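Local coordinates for protein nisin leader peptide-processing serine protease NisP (Lactococcus lactis subsp. lactis, PDB 4MZD) that probably acts as a subtilisin-like serine endopeptidase that removes the leader peptide from the nisin precursor during antibiotic biosynthesis, at residues S65-V78 with G153-A165. Residues are numbered along the deposited sequence; the frame is centred on the assembly and turned at random.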
ATOM      1  N   SER A  65       1.556  26.253  11.273  1.00 21.69           N
ATOM      2  CA  SER A  65       2.445  25.090  11.242  1.00 21.70           C
ATOM      3  C   SER A  65       2.023  23.999  10.250  1.00 19.89           C
ATOM      4  O   SER A  65       2.822  23.600   9.404  1.00 21.10           O
ATOM      5  CB  SER A  65       2.622  24.497  12.643  1.00 23.96           C
ATOM      6  OG  SER A  65       3.402  25.350  13.461  1.00 25.75           O
ATOM      7  N   HIS A  66       0.785  23.511  10.357  1.00 17.37           N
ATOM      8  CA  HIS A  66       0.284  22.448   9.479  1.00 14.03           C
ATOM      9  C   HIS A  66      -1.000  22.909   8.805  1.00 12.48           C
ATOM     10  O   HIS A  66      -2.106  22.539   9.204  1.00 12.88           O
ATOM     11  CB  HIS A  66       0.076  21.158  10.269  1.00 15.03           C
ATOM     12  CG  HIS A  66       1.250  20.792  11.119  1.00 15.42           C
ATOM     13  ND1 HIS A  66       2.485  20.489  10.587  1.00 14.45           N
ATOM     14  CD2 HIS A  66       1.390  20.712  12.463  1.00 16.97           C
ATOM     15  CE1 HIS A  66       3.332  20.229  11.566  1.00 15.78           C
ATOM     16  NE2 HIS A  66       2.692  20.354  12.715  1.00 16.91           N
ATOM     17  N   ASP A  67      -0.829  23.722   7.768  1.00 12.21           N
ATOM     18  CA  ASP A  67      -1.935  24.459   7.169  1.00 12.24           C
ATOM     19  C   ASP A  67      -3.103  23.599   6.732  1.00 11.50           C
ATOM     20  O   ASP A  67      -4.246  24.048   6.779  1.00 12.27           O
ATOM     21  CB  ASP A  67      -1.455  25.248   5.959  1.00 14.54           C
ATOM     22  CG  ASP A  67      -0.491  26.341   6.325  1.00 16.65           C
ATOM     23  OD1 ASP A  67      -0.636  26.929   7.421  1.00 18.91           O
ATOM     24  OD2 ASP A  67       0.406  26.618   5.505  1.00 16.84           O
ATOM     25  N   PHE A  68      -2.825  22.379   6.281  1.00 10.28           N
ATOM     26  CA  PHE A  68      -3.872  21.568   5.671  1.00 10.34           C
ATOM     27  C   PHE A  68      -4.314  20.390   6.543  1.00  9.49           C
ATOM     28  O   PHE A  68      -5.056  19.516   6.091  1.00  9.65           O
ATOM     29  CB  PHE A  68      -3.431  21.101   4.279  1.00 11.53           C
ATOM     30  CG  PHE A  68      -3.187  22.234   3.302  1.00 12.75           C
ATOM     31  CD1 PHE A  68      -4.024  23.342   3.262  1.00 15.26           C
ATOM     32  CD2 PHE A  68      -2.111  22.190   2.425  1.00 13.06           C
ATOM     33  CE1 PHE A  68      -3.795  24.378   2.356  1.00 15.71           C
ATOM     34  CE2 PHE A  68      -1.884  23.218   1.519  1.00 14.25           C
ATOM     35  CZ  PHE A  68      -2.727  24.311   1.491  1.00 15.03           C
ATOM     36  N   TRP A  69      -3.888  20.373   7.802  1.00 10.06           N
ATOM     37  CA  TRP A  69      -4.329  19.337   8.724  1.00 10.42           C
ATOM     38  C   TRP A  69      -5.851  19.205   8.753  1.00 10.54           C
ATOM     39  O   TRP A  69      -6.385  18.095   8.816  1.00 10.48           O
ATOM     40  CB  TRP A  69      -3.798  19.626  10.127  1.00 11.35           C
ATOM     41  CG  TRP A  69      -4.382  18.767  11.194  1.00 11.43           C
ATOM     42  CD1 TRP A  69      -5.235  19.160  12.183  1.00 12.88           C
ATOM     43  CD2 TRP A  69      -4.160  17.367  11.388  1.00 10.23           C
ATOM     44  NE1 TRP A  69      -5.553  18.093  12.985  1.00 13.65           N
ATOM     45  CE2 TRP A  69      -4.903  16.979  12.523  1.00 11.82           C
ATOM     46  CE3 TRP A  69      -3.398  16.404  10.721  1.00  9.78           C
ATOM     47  CZ2 TRP A  69      -4.910  15.672  13.002  1.00 12.36           C
ATOM     48  CZ3 TRP A  69      -3.407  15.103  11.197  1.00 11.03           C
ATOM     49  CH2 TRP A  69      -4.158  14.751  12.326  1.00 12.24           C
ATOM     50  N   ASP A  70      -6.554  20.331   8.697  1.00 11.85           N
ATOM     51  CA  ASP A  70      -8.012  20.299   8.766  1.00 13.87           C
ATOM     52  C   ASP A  70      -8.661  19.540   7.613  1.00 12.92           C
ATOM     53  O   ASP A  70      -9.801  19.091   7.731  1.00 14.58           O
ATOM     54  CB  ASP A  70      -8.575  21.720   8.846  1.00 18.04           C
ATOM     55  CG  ASP A  70      -8.301  22.378  10.183  1.00 23.66           C
ATOM     56  OD1 ASP A  70      -8.133  21.643  11.178  1.00 25.78           O
ATOM     57  OD2 ASP A  70      -8.266  23.627  10.240  1.00 26.18           O
ATOM     58  N   TYR A  71      -7.938  19.395   6.507  1.00 11.41           N
ATOM     59  CA  TYR A  71      -8.439  18.645   5.359  1.00 11.20           C
ATOM     60  C   TYR A  71      -8.232  17.142   5.526  1.00  9.87           C
ATOM     61  O   TYR A  71      -8.748  16.357   4.737  1.00 10.96           O
ATOM     62  CB  TYR A  71      -7.727  19.082   4.074  1.00 12.61           C
ATOM     63  CG  TYR A  71      -8.031  20.486   3.614  1.00 15.54           C
ATOM     64  CD1 TYR A  71      -9.324  20.992   3.667  1.00 18.25           C
ATOM     65  CD2 TYR A  71      -7.029  21.299   3.105  1.00 18.72           C
ATOM     66  CE1 TYR A  71      -9.610  22.276   3.241  1.00 20.11           C
ATOM     67  CE2 TYR A  71      -7.300  22.583   2.682  1.00 20.35           C
ATOM     68  CZ  TYR A  71      -8.590  23.067   2.753  1.00 20.86           C
ATOM     69  OH  TYR A  71      -8.853  24.345   2.328  1.00 22.89           O
ATOM     70  N   GLN A  72      -7.478  16.740   6.546  1.00  8.57           N
ATOM     71  CA  GLN A  72      -7.058  15.346   6.693  1.00  8.22           C
ATOM     72  C   GLN A  72      -7.976  14.534   7.603  1.00  7.95           C
ATOM     73  O   GLN A  72      -7.540  13.981   8.610  1.00  8.71           O
ATOM     74  CB  GLN A  72      -5.615  15.278   7.190  1.00  8.21           C
ATOM     75  CG  GLN A  72      -4.622  15.909   6.250  1.00  8.34           C
ATOM     76  CD  GLN A  72      -3.211  15.601   6.667  1.00  7.88           C
ATOM     77  OE1 GLN A  72      -2.565  16.392   7.352  1.00  8.28           O
ATOM     78  NE2 GLN A  72      -2.722  14.437   6.269  1.00  8.49           N
ATOM     79  N   TRP A  73      -9.247  14.434   7.219  1.00  8.36           N
ATOM     80  CA  TRP A  73     -10.221  13.643   7.977  1.00  8.65           C
ATOM     81  C   TRP A  73      -9.704  12.222   8.204  1.00  8.42           C
ATOM     82  O   TRP A  73      -9.978  11.600   9.235  1.00  9.37           O
ATOM     83  CB  TRP A  73     -11.580  13.592   7.244  1.00  9.01           C
ATOM     84  CG  TRP A  73     -11.511  12.965   5.872  1.00  8.74           C
ATOM     85  CD1 TRP A  73     -11.327  13.611   4.687  1.00  9.20           C
ATOM     86  CD2 TRP A  73     -11.610  11.571   5.556  1.00  8.53           C
ATOM     87  NE1 TRP A  73     -11.298  12.710   3.649  1.00  9.27           N
ATOM     88  CE2 TRP A  73     -11.476  11.452   4.155  1.00  9.35           C
ATOM     89  CE3 TRP A  73     -11.806  10.413   6.318  1.00  8.96           C
ATOM     90  CZ2 TRP A  73     -11.507  10.218   3.502  1.00  9.94           C
ATOM     91  CZ3 TRP A  73     -11.837   9.183   5.664  1.00  9.92           C
ATOM     92  CH2 TRP A  73     -11.687   9.101   4.272  1.00 10.31           C
ATOM     93  N   ASP A  74      -8.981  11.701   7.214  1.00  8.22           N
ATOM     94  CA  ASP A  74      -8.514  10.323   7.223  1.00  8.20           C
ATOM     95  C   ASP A  74      -7.399  10.113   8.253  1.00  8.55           C
ATOM     96  O   ASP A  74      -7.313   9.062   8.894  1.00  9.53           O
ATOM     97  CB  ASP A  74      -8.046   9.935   5.816  1.00  8.37           C
ATOM     98  CG  ASP A  74      -6.924  10.824   5.304  1.00  8.66           C
ATOM     99  OD1 ASP A  74      -7.041  12.065   5.408  1.00  9.51           O
ATOM    100  OD2 ASP A  74      -5.915  10.277   4.803  1.00  9.38           O
ATOM    101  N   MET A  75      -6.549  11.125   8.408  1.00  9.21           N
ATOM    102  CA  MET A  75      -5.481  11.094   9.396  1.00 10.27           C
ATOM    103  C   MET A  75      -6.054  11.328  10.793  1.00 10.38           C
ATOM    104  O   MET A  75      -5.641  10.692  11.756  1.00 11.01           O
ATOM    105  CB  MET A  75      -4.409  12.134   9.046  1.00 12.26           C
ATOM    106  CG  MET A  75      -2.987  11.771   9.405  1.00 12.49           C
ATOM    107  SD  MET A  75      -2.429  10.182   8.725  1.00 10.67           S
ATOM    108  CE  MET A  75      -2.096  10.431   6.979  1.00 12.45           C
ATOM    109  N   LYS A  76      -7.018  12.236  10.906  1.00 10.44           N
ATOM    110  CA  LYS A  76      -7.684  12.438  12.190  1.00 11.07           C
ATOM    111  C   LYS A  76      -8.299  11.126  12.674  1.00 10.80           C
ATOM    112  O   LYS A  76      -8.278  10.812  13.866  1.00 11.50           O
ATOM    113  CB  LYS A  76      -8.773  13.507  12.082  1.00 12.13           C
ATOM    114  CG  LYS A  76      -8.266  14.906  11.805  1.00 13.24           C
ATOM    115  CD  LYS A  76      -9.440  15.866  11.735  1.00 15.52           C
ATOM    116  CE  LYS A  76      -9.020  17.262  11.322  1.00 17.19           C
ATOM    117  NZ  LYS A  76     -10.199  18.170  11.392  1.00 19.23           N
ATOM    118  N   TYR A  77      -8.849  10.360  11.740  1.00 10.15           N
ATOM    119  CA  TYR A  77      -9.533   9.121  12.084  1.00 10.88           C
ATOM    120  C   TYR A  77      -8.607   8.124  12.797  1.00 11.21           C
ATOM    121  O   TYR A  77      -8.981   7.514  13.797  1.00 14.08           O
ATOM    122  CB  TYR A  77     -10.132   8.492  10.825  1.00 11.74           C
ATOM    123  CG  TYR A  77     -11.041   7.323  11.096  1.00 13.63           C
ATOM    124  CD1 TYR A  77     -12.412   7.500  11.211  1.00 15.59           C
ATOM    125  CD2 TYR A  77     -10.531   6.037  11.229  1.00 14.55           C
ATOM    126  CE1 TYR A  77     -13.248   6.424  11.456  1.00 16.88           C
ATOM    127  CE2 TYR A  77     -11.353   4.964  11.474  1.00 15.73           C
ATOM    128  CZ  TYR A  77     -12.712   5.161  11.587  1.00 16.53           C
ATOM    129  OH  TYR A  77     -13.530   4.083  11.837  1.00 18.75           O
ATOM    130  N   VAL A  78      -7.394   7.956  12.289  1.00 10.28           N
ATOM    131  CA  VAL A  78      -6.496   6.943  12.850  1.00 10.29           C
ATOM    132  C   VAL A  78      -5.596   7.434  13.989  1.00  9.65           C
ATOM    133  O   VAL A  78      -4.998   6.616  14.698  1.00 10.05           O
ATOM    134  CB  VAL A  78      -5.625   6.257  11.767  1.00 10.43           C
ATOM    135  CG1 VAL A  78      -6.504   5.532  10.761  1.00 11.44           C
ATOM    136  CG2 VAL A  78      -4.716   7.260  11.069  1.00 10.92           C
ATOM    137  N   GLY A 153       3.618  10.396   1.394  1.00  7.11           N
ATOM    138  CA  GLY A 153       3.070  11.410   2.274  1.00  7.51           C
ATOM    139  C   GLY A 153       2.245  10.810   3.401  1.00  6.88           C
ATOM    140  O   GLY A 153       2.278  11.304   4.537  1.00  7.08           O
ATOM    141  N   GLN A 154       1.503   9.746   3.097  1.00  6.41           N
ATOM    142  CA  GLN A 154       0.690   9.090   4.111  1.00  6.83           C
ATOM    143  C   GLN A 154       1.535   8.498   5.232  1.00  6.45           C
ATOM    144  O   GLN A 154       1.071   8.390   6.370  1.00  7.03           O
ATOM    145  CB  GLN A 154      -0.174   7.995   3.484  1.00  6.93           C
ATOM    146  CG  GLN A 154      -1.201   8.540   2.524  1.00  7.74           C
ATOM    147  CD  GLN A 154      -2.203   9.395   3.240  1.00  8.44           C
ATOM    148  OE1 GLN A 154      -2.990   8.891   4.036  1.00  9.88           O
ATOM    149  NE2 GLN A 154      -2.141  10.712   3.014  1.00  9.28           N
ATOM    150  N   ILE A 155       2.757   8.079   4.906  1.00  6.24           N
ATOM    151  CA  ILE A 155       3.656   7.551   5.912  1.00  6.82           C
ATOM    152  C   ILE A 155       4.302   8.664   6.735  1.00  7.07           C
ATOM    153  O   ILE A 155       4.282   8.611   7.966  1.00  8.06           O
ATOM    154  CB  ILE A 155       4.782   6.692   5.287  1.00  7.14           C
ATOM    155  CG1 ILE A 155       4.188   5.575   4.425  1.00  7.66           C
ATOM    156  CG2 ILE A 155       5.671   6.101   6.368  1.00  8.27           C
ATOM    157  CD1 ILE A 155       5.211   4.762   3.675  1.00  9.19           C
ATOM    158  N   THR A 156       4.877   9.660   6.057  1.00  6.99           N
ATOM    159  CA  THR A 156       5.917  10.469   6.674  1.00  7.01           C
ATOM    160  C   THR A 156       5.792  11.981   6.495  1.00  7.04           C
ATOM    161  O   THR A 156       6.638  12.714   6.999  1.00  7.37           O
ATOM    162  CB  THR A 156       7.303  10.007   6.165  1.00  7.94           C
ATOM    163  OG1 THR A 156       8.318  10.530   7.014  1.00  8.26           O
ATOM    164  CG2 THR A 156       7.561  10.454   4.719  1.00  7.95           C
ATOM    165  N   ALA A 157       4.778  12.472   5.787  1.00  7.15           N
ATOM    166  CA  ALA A 157       4.703  13.920   5.575  1.00  7.72           C
ATOM    167  C   ALA A 157       4.838  14.657   6.896  1.00  7.72           C
ATOM    168  O   ALA A 157       4.241  14.284   7.911  1.00  7.68           O
ATOM    169  CB  ALA A 157       3.423  14.316   4.876  1.00  7.84           C
ATOM    170  N   ASN A 158       5.615  15.733   6.880  1.00  7.81           N
ATOM    171  CA  ASN A 158       5.871  16.487   8.089  1.00  8.59           C
ATOM    172  C   ASN A 158       5.921  17.969   7.788  1.00  8.58           C
ATOM    173  O   ASN A 158       6.969  18.600   7.869  1.00 10.34           O
ATOM    174  CB  ASN A 158       7.176  16.014   8.720  1.00  9.56           C
ATOM    175  CG  ASN A 158       7.365  16.539  10.123  1.00 10.61           C
ATOM    176  OD1 ASN A 158       6.428  17.050  10.735  1.00 11.47           O
ATOM    177  ND2 ASN A 158       8.574  16.393  10.654  1.00 11.93           N
ATOM    178  N   GLY A 159       4.782  18.537   7.438  1.00  9.09           N
ATOM    179  CA  GLY A 159       4.762  19.936   7.068  1.00  9.73           C
ATOM    180  C   GLY A 159       3.345  20.438   6.931  1.00  9.83           C
ATOM    181  O   GLY A 159       2.596  20.501   7.906  1.00 11.04           O
ATOM    182  N   ASN A 160       2.963  20.788   5.711  1.00  9.18           N
ATOM    183  CA  ASN A 160       1.635  21.340   5.487  1.00  9.22           C
ATOM    184  C   ASN A 160       0.534  20.298   5.672  1.00  9.33           C
ATOM    185  O   ASN A 160      -0.604  20.642   6.016  1.00  9.75           O
ATOM    186  CB  ASN A 160       1.581  22.007   4.117  1.00  9.83           C
ATOM    187  CG  ASN A 160       2.714  22.997   3.920  1.00 10.54           C
ATOM    188  OD1 ASN A 160       3.022  23.787   4.812  1.00 11.37           O
ATOM    189  ND2 ASN A 160       3.346  22.955   2.758  1.00 11.25           N
ATOM    190  N   ILE A 161       0.879  19.033   5.428  1.00  9.07           N
ATOM    191  CA  ILE A 161       0.082  17.906   5.900  1.00  9.03           C
ATOM    192  C   ILE A 161       0.976  17.019   6.750  1.00  8.08           C
ATOM    193  O   ILE A 161       2.209  17.156   6.737  1.00  8.52           O
ATOM    194  CB  ILE A 161      -0.557  17.071   4.759  1.00  9.48           C
ATOM    195  CG1 ILE A 161       0.498  16.311   3.958  1.00 10.74           C
ATOM    196  CG2 ILE A 161      -1.419  17.939   3.867  1.00 11.29           C
ATOM    197  CD1 ILE A 161      -0.087  15.240   3.083  1.00 12.88           C
ATOM    198  N   LEU A 162       0.341  16.115   7.488  1.00  7.89           N
ATOM    199  CA  LEU A 162       1.042  15.162   8.342  1.00  8.13           C
ATOM    200  C   LEU A 162       0.715  13.736   7.929  1.00  8.02           C
ATOM    201  O   LEU A 162      -0.449  13.391   7.677  1.00  8.68           O
ATOM    202  CB  LEU A 162       0.626  15.344   9.802  1.00  9.24           C
ATOM    203  CG  LEU A 162       1.053  16.676  10.411  1.00 10.07           C
ATOM    204  CD1 LEU A 162       0.429  16.857  11.783  1.00 11.70           C
ATOM    205  CD2 LEU A 162       2.567  16.800  10.484  1.00  9.98           C
ATOM    206  N   GLY A 163       1.742  12.900   7.872  1.00  7.41           N
ATOM    207  CA  GLY A 163       1.559  11.470   7.728  1.00  7.36           C
ATOM    208  C   GLY A 163       1.263  10.825   9.069  1.00  6.92           C
ATOM    209  O   GLY A 163       1.129  11.521  10.084  1.00  8.01           O
ATOM    210  N   VAL A 164       1.166   9.500   9.102  1.00  6.91           N
ATOM    211  CA  VAL A 164       0.923   8.827  10.371  1.00  7.37           C
ATOM    212  C   VAL A 164       2.134   8.898  11.295  1.00  7.73           C
ATOM    213  O   VAL A 164       1.988   8.819  12.516  1.00  8.37           O
ATOM    214  CB  VAL A 164       0.517   7.343  10.200  1.00  8.41           C
ATOM    215  CG1 VAL A 164      -0.879   7.229   9.606  1.00  9.50           C
ATOM    216  CG2 VAL A 164       1.566   6.558   9.412  1.00  8.29           C
ATOM    217  N   ALA A 165       3.326   9.002  10.703  1.00  7.80           N
ATOM    218  CA  ALA A 165       4.578   8.988  11.450  1.00  8.16           C
ATOM    219  C   ALA A 165       5.453  10.106  10.890  1.00  8.04           C
ATOM    220  O   ALA A 165       6.428   9.854  10.168  1.00  8.19           O
ATOM    221  CB  ALA A 165       5.260   7.633  11.311  1.00  9.17           C
TER
HETATM  222  O   HOH W   1      -4.063  12.568   4.363  1.00 10.34           O
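In this subtilisin-like protease domain, the first modelled residues, 65-72, and the start of helix 73-79 pack on the loop that follows helix 147-156, the helix carrying the predicted catalytic H147. Q72, the N-cap residue of helix 73-79, pairs its side-chain amide with the backbone of L162. L162 N donates to Q72 OE1 at 2.9 Å, nearly straight at 169°. Q72 NE2 donates to L162 O at 2.9 Å. The two bonds fix the rotation of the amide. The Q72 side chain is stretched out past CG (chi2 -170°), which carries the amide across to the loop. Further back along the segment, F68 N donates to N160 O at 2.8 Å. H66 ND1 donates in the ring plane to a lone pair of G159 O at 2.7 Å. L162 CD2 lies over one face of the H66 imidazole, 3.9 Å from the ring centroid, a CH-pi contact, while L162 CD1 reaches W69 CE3. The SD of M75 meets V164 CG1 at 3.4 Å. K358 NZ forms a salt bridge with D74 OD2 and a hydrogen bond with Q154 OE1. One water accepts from Q72 NE2 and Q154 NE2, each at 3.0 Å, and probably donates to D74 OD2.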